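MOSUB1, transcription cofactor (PDB 4AGH) binds single-stranded DNA and, as a member of the PC4 family, probably acts as a transcriptional coactivator in the nucleus. Local coordinates at residues I51-V57 with N69-Y73. Sequence-based numbering, arbitrary orientation.
Sequences ISDKRRV and NIREY
Arg56 and Arg71 form a hydrogen-bonded pair of the antiparallel beta hairpin made by strands 55-62 and 65-76 in this PC4-type sheet, between the non-hydrogen-bonded pairs Arg55–Glu72 and Val57–Ile70. Arg56 N donates to Arg71 O and Arg71 N to Arg56 O, each at 3.0 Å, and at the hairpin's open end Tyr73 N reaches Lys54 O in a nearly straight bond of 2.7 Å.

On the face carrying Arg55, Val57 and Ile70, the charged contact is a salt bridge. Arg55 approaches Glu72 side-on, with NE and NH2 both 2.8 Å from the same oxygen, OE1; the guanidinium and carboxylate planes are 43° apart. Glu72 CG lies anti to the backbone N (chi1 178°) and the chain runs out extended, carrying OE1 to the NE/NH2 edge of the Arg55 guanidinium. Arg55 NH1 turns instead to Gly88 O and Gln93 OE1 of the second subunit, so this arginine links the hairpin to that subunit. Further along the same face, Val57 CG2 packs on Ile70 CG1 at 4.1 Å, the two side chains side by side.

On the other face, the Arg56 guanidinium lies flat over the Tyr73 ring, planes 17° apart, as a cation-pi stack, while Arg56 CD adds a CH-pi contact near the ring's rim. A water bridges the two, accepting from Arg56 NH1 at 2.9 Å and hydrogen-bonded to Tyr73 OH at 2.7 Å.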
loop_
_atom_site.group_PDB
_atom_site.type_symbol
_atom_site.label_atom_id
_atom_site.label_comp_id
_atom_site.label_asym_id
_atom_site.label_seq_id
_atom_site.Cartn_x
_atom_site.Cartn_y
_atom_site.Cartn_z
ATOM N N ILE A 51 7.570 -1.370 7.820
ATOM C CA ILE A 51 7.641 -0.030 7.251
ATOM C C ILE A 51 7.477 1.054 8.312
ATOM O O ILE A 51 7.558 2.247 8.011
ATOM C CB ILE A 51 6.644 0.153 6.072
ATOM C CG1 ILE A 51 5.198 0.009 6.541
ATOM C CG2 ILE A 51 6.985 -0.830 4.947
ATOM C CD1 ILE A 51 4.161 0.426 5.456
ATOM N N SER A 52 7.266 0.621 9.554
ATOM C CA SER A 52 7.355 1.489 10.728
ATOM C C SER A 52 7.311 0.579 11.946
ATOM O O SER A 52 7.361 -0.635 11.804
ATOM C CB SER A 52 6.204 2.495 10.768
ATOM O OG SER A 52 4.979 1.850 11.056
ATOM N N ASP A 53 7.207 1.151 13.141
ATOM C CA ASP A 53 7.191 0.333 14.353
ATOM C C ASP A 53 6.023 -0.659 14.382
ATOM O O ASP A 53 6.160 -1.757 14.912
ATOM C CB ASP A 53 7.176 1.217 15.608
ATOM C CG ASP A 53 8.536 1.826 15.911
ATOM O OD1 ASP A 53 9.558 1.225 15.513
ATOM O OD2 ASP A 53 8.582 2.901 16.552
ATOM N N LYS A 54 4.889 -0.280 13.791
ATOM C CA LYS A 54 3.658 -1.080 13.886
ATOM C C LYS A 54 3.091 -1.537 12.544
ATOM O O LYS A 54 2.174 -2.343 12.501
ATOM C CB LYS A 54 2.569 -0.290 14.624
ATOM C CG LYS A 54 2.858 0.079 16.065
ATOM C CD LYS A 54 1.774 1.037 16.539
ATOM C CE LYS A 54 1.861 1.356 18.016
ATOM N NZ LYS A 54 0.820 2.359 18.379
ATOM N N ARG A 55 3.635 -1.010 11.459
ATOM C CA ARG A 55 3.097 -1.295 10.130
ATOM C C ARG A 55 4.004 -2.219 9.338
ATOM O O ARG A 55 5.228 -2.082 9.361
ATOM C CB ARG A 55 2.838 0.004 9.369
ATOM C CG ARG A 55 1.705 0.778 10.050
ATOM C CD ARG A 55 1.428 2.133 9.437
ATOM N NE ARG A 55 0.158 2.628 9.966
ATOM C CZ ARG A 55 -0.599 3.547 9.374
ATOM N NH1 ARG A 55 -0.191 4.131 8.251
ATOM N NH2 ARG A 55 -1.753 3.901 9.932
ATOM N N ARG A 56 3.377 -3.153 8.640
ATOM C CA ARG A 56 4.091 -4.193 7.914
ATOM C C ARG A 56 3.589 -4.271 6.496
ATOM O O ARG A 56 2.423 -3.968 6.224
ATOM C CB ARG A 56 3.811 -5.552 8.560
ATOM C CG ARG A 56 4.262 -5.669 10.008
ATOM C CD ARG A 56 3.928 -7.056 10.561
ATOM N NE ARG A 56 4.406 -7.204 11.936
ATOM C CZ ARG A 56 4.448 -8.356 12.596
ATOM N NH1 ARG A 56 4.033 -9.474 12.018
ATOM N NH2 ARG A 56 4.904 -8.386 13.843
ATOM N N VAL A 57 4.463 -4.709 5.592
ATOM C CA VAL A 57 3.998 -5.211 4.304
ATOM C C VAL A 57 4.414 -6.682 4.241
ATOM O O VAL A 57 5.567 -7.013 4.485
ATOM C CB VAL A 57 4.576 -4.431 3.117
ATOM C CG1 VAL A 57 4.027 -4.997 1.811
ATOM C CG2 VAL A 57 4.206 -2.965 3.239
ATOM N N ASN A 69 -0.091 -7.620 1.614
ATOM C CA ASN A 69 -0.845 -7.039 2.712
ATOM C C ASN A 69 -0.110 -5.881 3.353
ATOM O O ASN A 69 1.001 -6.038 3.838
ATOM C CB ASN A 69 -1.123 -8.104 3.759
ATOM C CG ASN A 69 -1.863 -9.285 3.190
ATOM O OD1 ASN A 69 -3.001 -9.157 2.736
ATOM N ND2 ASN A 69 -1.231 -10.456 3.224
ATOM N N ILE A 70 -0.730 -4.709 3.335
ATOM C CA ILE A 70 -0.157 -3.548 3.983
ATOM C C ILE A 70 -1.046 -3.266 5.189
ATOM O O ILE A 70 -2.224 -2.960 5.026
ATOM C CB ILE A 70 -0.179 -2.360 3.019
ATOM C CG1 ILE A 70 0.465 -2.769 1.685
ATOM C CG2 ILE A 70 0.515 -1.156 3.646
ATOM C CD1 ILE A 70 0.360 -1.705 0.595
ATOM N N ARG A 71 -0.504 -3.377 6.401
ATOM C CA ARG A 71 -1.403 -3.385 7.551
ATOM C C ARG A 71 -0.725 -2.919 8.816
ATOM O O ARG A 71 0.449 -3.195 9.027
ATOM C CB ARG A 71 -1.955 -4.800 7.762
ATOM C CG ARG A 71 -3.010 -4.884 8.861
ATOM C CD ARG A 71 -3.835 -6.147 8.769
ATOM N NE ARG A 71 -4.495 -6.311 7.472
ATOM C CZ ARG A 71 -5.642 -5.740 7.113
ATOM N NH1 ARG A 71 -6.284 -4.900 7.928
ATOM N NH2 ARG A 71 -6.139 -5.989 5.902
ATOM N N GLU A 72 -1.480 -2.211 9.651
ATOM C CA GLU A 72 -0.986 -1.805 10.951
ATOM C C GLU A 72 -1.329 -2.871 11.976
ATOM O O GLU A 72 -2.462 -3.360 12.028
ATOM C CB GLU A 72 -1.601 -0.468 11.367
ATOM C CG GLU A 72 -1.162 -0.018 12.760
ATOM C CD GLU A 72 -1.583 1.399 13.074
ATOM O OE1 GLU A 72 -1.518 2.257 12.175
ATOM O OE2 GLU A 72 -1.973 1.658 14.233
ATOM N N TYR A 73 -0.340 -3.220 12.791
ATOM C CA TYR A 73 -0.520 -4.188 13.861
ATOM C C TYR A 73 -0.667 -3.447 15.183
ATOM O O TYR A 73 -0.169 -2.334 15.323
ATOM C CB TYR A 73 0.668 -5.145 13.894
ATOM C CG TYR A 73 0.531 -6.240 12.859
ATOM C CD1 TYR A 73 0.460 -5.935 11.503
ATOM C CD2 TYR A 73 0.456 -7.574 13.241
ATOM C CE1 TYR A 73 0.309 -6.938 10.552
ATOM C CE2 TYR A 73 0.311 -8.576 12.312
ATOM C CZ TYR A 73 0.238 -8.257 10.967
ATOM O OH TYR A 73 0.088 -9.272 10.043
HETATM O O HOH W 1 2.612 -10.072 9.559
#